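PDB 3K32: uncharacterized protein MJ0690 from Methanocaldococcus jannaschii, which is of unknown function but is predicted to be a tRNA methyltransferase subunit and probably binds a nucleotide through a PP-loop type domain. Local coordinates for residues E152-E157 and V197-E202; V11-G16 and E51-L56. All blocks are in the same frame, centred on the assembly; numbering follows the deposited sequence.

Interaction 1 of 2, residues E152-E157 and V197-E202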
loop_
_atom_site.group_PDB
_atom_site.type_symbol
_atom_site.label_atom_id
_atom_site.label_comp_id
_atom_site.label_asym_id
_atom_site.label_seq_id
_atom_site.Cartn_x
_atom_site.Cartn_y
_atom_site.Cartn_z
ATOM N N GLU B 152 8.823 0.058 -15.648
ATOM C CA GLU B 152 9.261 -1.329 -15.762
ATOM C C GLU B 152 8.205 -2.241 -16.377
ATOM O O GLU B 152 8.535 -3.182 -17.092
ATOM C CB GLU B 152 9.719 -1.876 -14.419
ATOM C CG GLU B 152 11.215 -1.970 -14.311
ATOM C CD GLU B 152 11.657 -3.327 -13.824
ATOM O OE1 GLU B 152 11.710 -4.267 -14.643
ATOM O OE2 GLU B 152 11.940 -3.457 -12.617
ATOM N N PHE B 153 6.935 -1.959 -16.112
ATOM C CA PHE B 153 5.858 -2.791 -16.645
ATOM C C PHE B 153 5.329 -2.305 -17.991
ATOM O O PHE B 153 4.954 -3.107 -18.843
ATOM C CB PHE B 153 4.699 -2.884 -15.649
ATOM C CG PHE B 153 4.897 -3.916 -14.581
ATOM C CD1 PHE B 153 4.429 -5.196 -14.750
ATOM C CD2 PHE B 153 5.551 -3.600 -13.408
ATOM C CE1 PHE B 153 4.608 -6.141 -13.764
ATOM C CE2 PHE B 153 5.738 -4.540 -12.422
ATOM C CZ PHE B 153 5.265 -5.810 -12.597
ATOM N N PHE B 154 5.302 -0.993 -18.188
ATOM C CA PHE B 154 4.554 -0.451 -19.314
ATOM C C PHE B 154 5.369 0.305 -20.342
ATOM O O PHE B 154 6.375 0.941 -20.030
ATOM C CB PHE B 154 3.415 0.435 -18.818
ATOM C CG PHE B 154 2.519 -0.232 -17.804
ATOM C CD1 PHE B 154 1.759 -1.336 -18.150
ATOM C CD2 PHE B 154 2.418 0.269 -16.510
ATOM C CE1 PHE B 154 0.932 -1.948 -17.211
ATOM C CE2 PHE B 154 1.582 -0.328 -15.565
ATOM C CZ PHE B 154 0.841 -1.443 -15.912
ATOM N N ILE B 155 4.922 0.209 -21.587
ATOM C CA ILE B 155 5.352 1.142 -22.605
ATOM C C ILE B 155 4.488 2.386 -22.450
ATOM O O ILE B 155 3.253 2.292 -22.332
ATOM C CB ILE B 155 5.188 0.555 -23.999
ATOM C CG1 ILE B 155 5.929 -0.776 -24.072
ATOM C CG2 ILE B 155 5.771 1.504 -25.042
ATOM C CD1 ILE B 155 7.413 -0.615 -23.930
ATOM N N LEU B 156 5.131 3.547 -22.421
ATOM C CA LEU B 156 4.428 4.782 -22.082
ATOM C C LEU B 156 4.547 5.890 -23.133
ATOM O O LEU B 156 5.503 5.929 -23.918
ATOM C CB LEU B 156 4.920 5.295 -20.732
ATOM C CG LEU B 156 4.747 4.321 -19.571
ATOM C CD1 LEU B 156 5.448 4.854 -18.311
ATOM C CD2 LEU B 156 3.262 4.060 -19.329
ATOM N N GLU B 157 3.570 6.795 -23.132
ATOM C CA GLU B 157 3.585 7.932 -24.043
ATOM C C GLU B 157 2.767 9.067 -23.471
ATOM O O GLU B 157 1.784 8.818 -22.790
ATOM C CB GLU B 157 3.003 7.532 -25.388
ATOM C CG GLU B 157 3.650 8.223 -26.556
ATOM C CD GLU B 157 2.963 7.893 -27.857
ATOM O OE1 GLU B 157 3.673 7.628 -28.851
ATOM O OE2 GLU B 157 1.712 7.888 -27.879
ATOM N N VAL B 197 0.660 2.444 -23.413
ATOM C CA VAL B 197 0.492 1.949 -24.771
ATOM C C VAL B 197 0.718 0.435 -24.880
ATOM O O VAL B 197 0.141 -0.228 -25.735
ATOM C CB VAL B 197 1.342 2.735 -25.785
ATOM C CG1 VAL B 197 2.743 2.942 -25.260
ATOM C CG2 VAL B 197 1.352 2.033 -27.139
ATOM N N GLY B 198 1.527 -0.121 -23.990
ATOM C CA GLY B 198 1.765 -1.546 -24.030
ATOM C C GLY B 198 2.428 -2.087 -22.796
ATOM O O GLY B 198 2.712 -1.349 -21.843
ATOM N N LEU B 199 2.675 -3.390 -22.826
ATOM C CA LEU B 199 3.331 -4.092 -21.723
ATOM C C LEU B 199 4.779 -4.417 -22.037
ATOM O O LEU B 199 5.087 -4.879 -23.130
ATOM C CB LEU B 199 2.618 -5.395 -21.457
ATOM C CG LEU B 199 1.260 -5.219 -20.816
ATOM C CD1 LEU B 199 0.466 -6.509 -20.927
ATOM C CD2 LEU B 199 1.481 -4.821 -19.363
ATOM N N LYS B 200 5.667 -4.202 -21.073
ATOM C CA LYS B 200 7.071 -4.551 -21.280
ATOM C C LYS B 200 7.362 -6.011 -20.977
ATOM O O LYS B 200 8.434 -6.504 -21.305
ATOM C CB LYS B 200 7.988 -3.629 -20.492
ATOM C CG LYS B 200 7.976 -2.232 -21.079
ATOM C CD LYS B 200 8.561 -1.196 -20.157
ATOM C CE LYS B 200 9.907 -0.740 -20.636
ATOM N NZ LYS B 200 10.097 0.695 -20.285
ATOM N N LYS B 201 6.388 -6.693 -20.373
ATOM C CA LYS B 201 6.494 -8.111 -20.027
ATOM C C LYS B 201 5.127 -8.654 -19.621
ATOM O O LYS B 201 4.210 -7.894 -19.304
ATOM C CB LYS B 201 7.504 -8.323 -18.887
ATOM C CG LYS B 201 7.395 -7.281 -17.781
ATOM C CD LYS B 201 8.073 -7.708 -16.487
ATOM C CE LYS B 201 7.998 -6.589 -15.454
ATOM N NZ LYS B 201 8.343 -7.039 -14.077
ATOM N N GLU B 202 4.991 -9.969 -19.638
ATOM C CA GLU B 202 3.756 -10.605 -19.219
ATOM C C GLU B 202 3.442 -10.248 -17.774
ATOM O O GLU B 202 4.342 -10.114 -16.934
ATOM C CB GLU B 202 3.842 -12.126 -19.360
ATOM C CG GLU B 202 4.266 -12.617 -20.730
ATOM C CD GLU B 202 3.980 -14.095 -20.928
ATOM O OE1 GLU B 202 2.872 -14.421 -21.410
ATOM O OE2 GLU B 202 4.859 -14.925 -20.602
HETATM O O HOH W 1 8.733 3.303 -20.010
#

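Interaction 2 of 2, residues V11-G16 and E51-L56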
loop_
_atom_site.group_PDB
_atom_site.type_symbol
_atom_site.label_atom_id
_atom_site.label_comp_id
_atom_site.label_asym_id
_atom_site.label_seq_id
_atom_site.Cartn_x
_atom_site.Cartn_y
_atom_site.Cartn_z
ATOM N N VAL B 11 -12.188 -3.343 -9.304
ATOM C CA VAL B 11 -11.197 -2.285 -9.233
ATOM C C VAL B 11 -11.652 -1.030 -9.967
ATOM O O VAL B 11 -11.717 -1.009 -11.191
ATOM C CB VAL B 11 -9.891 -2.735 -9.897
ATOM C CG1 VAL B 11 -8.775 -1.726 -9.626
ATOM C CG2 VAL B 11 -9.496 -4.122 -9.443
ATOM N N LEU B 12 -11.952 0.021 -9.220
ATOM C CA LEU B 12 -12.156 1.318 -9.841
ATOM C C LEU B 12 -10.937 1.601 -10.688
ATOM O O LEU B 12 -9.806 1.440 -10.243
ATOM C CB LEU B 12 -12.344 2.397 -8.783
ATOM C CG LEU B 12 -13.742 2.343 -8.173
ATOM C CD1 LEU B 12 -13.761 2.934 -6.776
ATOM C CD2 LEU B 12 -14.718 3.071 -9.103
ATOM N N PHE B 13 -11.165 2.004 -11.924
ATOM C CA PHE B 13 -10.088 2.021 -12.894
ATOM C C PHE B 13 -10.253 3.208 -13.840
ATOM O O PHE B 13 -11.328 3.412 -14.417
ATOM C CB PHE B 13 -10.094 0.687 -13.637
ATOM C CG PHE B 13 -8.992 0.526 -14.643
ATOM C CD1 PHE B 13 -7.700 0.225 -14.237
ATOM C CD2 PHE B 13 -9.261 0.621 -16.005
ATOM C CE1 PHE B 13 -6.690 0.060 -15.169
ATOM C CE2 PHE B 13 -8.255 0.438 -16.939
ATOM C CZ PHE B 13 -6.966 0.167 -16.520
ATOM N N SER B 14 -9.186 3.996 -13.978
ATOM C CA SER B 14 -9.225 5.221 -14.782
ATOM C C SER B 14 -8.436 5.061 -16.068
ATOM O O SER B 14 -8.605 5.838 -17.005
ATOM C CB SER B 14 -8.615 6.383 -14.010
ATOM O OG SER B 14 -7.195 6.265 -14.020
ATOM N N GLY B 15 -7.547 4.073 -16.097
ATOM C CA GLY B 15 -6.727 3.843 -17.264
ATOM C C GLY B 15 -5.343 4.464 -17.173
ATOM O O GLY B 15 -4.506 4.205 -18.029
ATOM N N GLY B 16 -5.088 5.291 -16.157
ATOM C CA GLY B 16 -3.734 5.814 -15.959
ATOM C C GLY B 16 -2.734 4.724 -15.550
ATOM O O GLY B 16 -3.122 3.617 -15.153
ATOM N N GLU B 51 -9.920 0.969 -23.628
ATOM C CA GLU B 51 -8.787 0.587 -24.451
ATOM C C GLU B 51 -7.665 0.007 -23.588
ATOM O O GLU B 51 -7.062 -1.006 -23.939
ATOM C CB GLU B 51 -8.285 1.798 -25.241
ATOM C CG GLU B 51 -9.359 2.462 -26.096
ATOM C CD GLU B 51 -8.894 3.773 -26.734
ATOM O OE1 GLU B 51 -7.790 4.256 -26.392
ATOM O OE2 GLU B 51 -9.636 4.318 -27.583
ATOM N N THR B 52 -7.402 0.642 -22.448
ATOM C CA THR B 52 -6.319 0.206 -21.583
ATOM C C THR B 52 -6.539 -1.172 -20.974
ATOM O O THR B 52 -5.592 -1.954 -20.868
ATOM C CB THR B 52 -6.025 1.202 -20.470
ATOM O OG1 THR B 52 -5.788 2.490 -21.040
ATOM C CG2 THR B 52 -4.792 0.755 -19.703
ATOM N N ALA B 53 -7.779 -1.467 -20.587
ATOM C CA ALA B 53 -8.125 -2.786 -20.065
ATOM C C ALA B 53 -7.901 -3.861 -21.119
ATOM O O ALA B 53 -7.398 -4.950 -20.820
ATOM C CB ALA B 53 -9.582 -2.819 -19.566
ATOM N N LYS B 54 -8.288 -3.556 -22.352
ATOM C CA LYS B 54 -8.021 -4.460 -23.460
ATOM C C LYS B 54 -6.528 -4.765 -23.549
ATOM O O LYS B 54 -6.140 -5.924 -23.579
ATOM C CB LYS B 54 -8.526 -3.877 -24.776
ATOM C CG LYS B 54 -10.030 -3.997 -24.959
ATOM C CD LYS B 54 -10.479 -5.439 -25.182
ATOM C CE LYS B 54 -9.907 -5.999 -26.473
ATOM N NZ LYS B 54 -10.798 -7.034 -27.088
ATOM N N ILE B 55 -5.704 -3.716 -23.564
ATOM C CA ILE B 55 -4.244 -3.850 -23.601
ATOM C C ILE B 55 -3.672 -4.653 -22.420
ATOM O O ILE B 55 -2.786 -5.485 -22.599
ATOM C CB ILE B 55 -3.558 -2.465 -23.674
ATOM C CG1 ILE B 55 -3.877 -1.778 -25.002
ATOM C CG2 ILE B 55 -2.044 -2.585 -23.512
ATOM C CD1 ILE B 55 -3.369 -0.337 -25.080
ATOM N N LEU B 56 -4.188 -4.398 -21.223
ATOM C CA LEU B 56 -3.826 -5.174 -20.039
ATOM C C LEU B 56 -4.425 -6.587 -20.048
ATOM O O LEU B 56 -4.007 -7.452 -19.284
ATOM C CB LEU B 56 -4.289 -4.452 -18.772
ATOM C CG LEU B 56 -3.449 -3.306 -18.207
ATOM C CD1 LEU B 56 -2.775 -2.500 -19.281
ATOM C CD2 LEU B 56 -4.342 -2.424 -17.353
HETATM O O HOH W 2 -3.730 4.662 -20.623
#

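Interaction 1 of 2, residues E152-E157 and V197-E202
Lys-201 lays the end of its side chain on the ring of Phe-153: NZ lies 4.0 Å from the ring centroid of Phe-153, a cation-pi contact over the face, and CE sits beside it above the same face in a CH-pi contact. The chain is extended beyond CG; it starts from the crowded position (chi1 42°, CG between the backbone N and the carbonyl carbon) and crosses Phe-153 obliquely. OE1 of Glu-152 stays 4.4 Å from Lys-201 NZ, too far for a salt bridge, though its charge may still help hold the ammonium group there. An alanine in place of Phe-153 would remove the ring and would probably leave Lys-201 loosely placed and weaken the packing on Val-24 and on Leu-29 of the second subunit.

Next to this contact the backbones pair. Phe-153 O receives Lys-200 N at 2.6 Å in a nearly straight bond (177°), and Ile-155 N gives a bond of 2.7 Å to Gly-198 O. Val-197 N and, weakly, Gly-198 N both point at Ile-155 O, a classic beta bulge in a two-stranded antiparallel sheet, the N-to-C directions of strands 154-157 and 197-199 lying 164° apart. Phe-154 and Leu-199 lie side by side on one sheet face, Phe-154 CE1 3.6 Å from Leu-199 CD2. On the opposite face, the Ile-155 side chain crosses that of Lys-200 at about a right angle, Ile-155 CD1 lying 3.3 Å from Lys-200 CG.

Further out, Lys-200 NZ is held by Ser-151 O and by a water that bonds weakly to Phe-154 O. Helix 17-28 backs the aromatic pair, with Ser-20 and Leu-21 against Phe-154.

Interaction 2 of 2, residues V11-G16 and E51-L56
The ring of Phe-13 carries the close part of this buried contact. With CG anti to the backbone N (chi1 -178°), the ring is carried up to the helix, and its CZ atom does most of the touching: Leu-56 CD2 meets Phe-13 CZ tip to tip at 3.8 Å, while Thr-52 CG2 comes to the ring edge, 3.9 Å from the same Phe-13 CZ. Ala-53 approaches more distantly, its CB 4.4 Å from Phe-13 CE2. One ring face is covered from within its own segment by Gly-15 N.

Beside this apolar wedge the fit is loose. No direct hydrogen bond joins the segments, and Gly-15 O stands 3.7 Å from Thr-52 OG1. A water closes that gap, donating to Gly-15 O at 2.7 Å and lying 3.0 Å from Thr-52 OG1, which is also bonded to Leu-48 O. Only 162 Å² is buried in all.

The loop itself is tightly turned. Gly-16 N gives a 3.2 Å bond to Ser-14 OG, nearly straight at 172°, forming an ST turn; at the positive phi of Gly-15 (97°) a side chain would press on the carbonyl of Ser-14. Ser-14 OG also hydrogen-bonds a glycerol, probably from the crystallisation liquor, which may mark a pocket. A Ser-Gly-Gly loop between strand 8-12 and helix 17-28 is consistent with the PP-loop of ATP pyrophosphatases in the HUP clan, where it embraces nucleotide phosphates.

Interaction 2 closes along the chain before interaction 1 opens, so the two follow in series, with centres 13 Å apart on the same side of the chain's centre. Interaction 2 belongs to the core, at the C-terminal end of strand 8-12 in the five-stranded parallel sheet; interaction 1, 19 Å from the chain's centre, is a separate antiparallel pair. They meet directly: Ile-55 of helix 47-56 packs on Val-197, Gly-198 and Leu-199, and Leu-56 touches Phe-154. Helix 17-28 is shared, since Ser-20 contacts Phe-13, Thr-52 and Phe-154. The antiparallel strand pair formed late in the sequence thereby packs against the helices flanking the presumed nucleotide-binding loop.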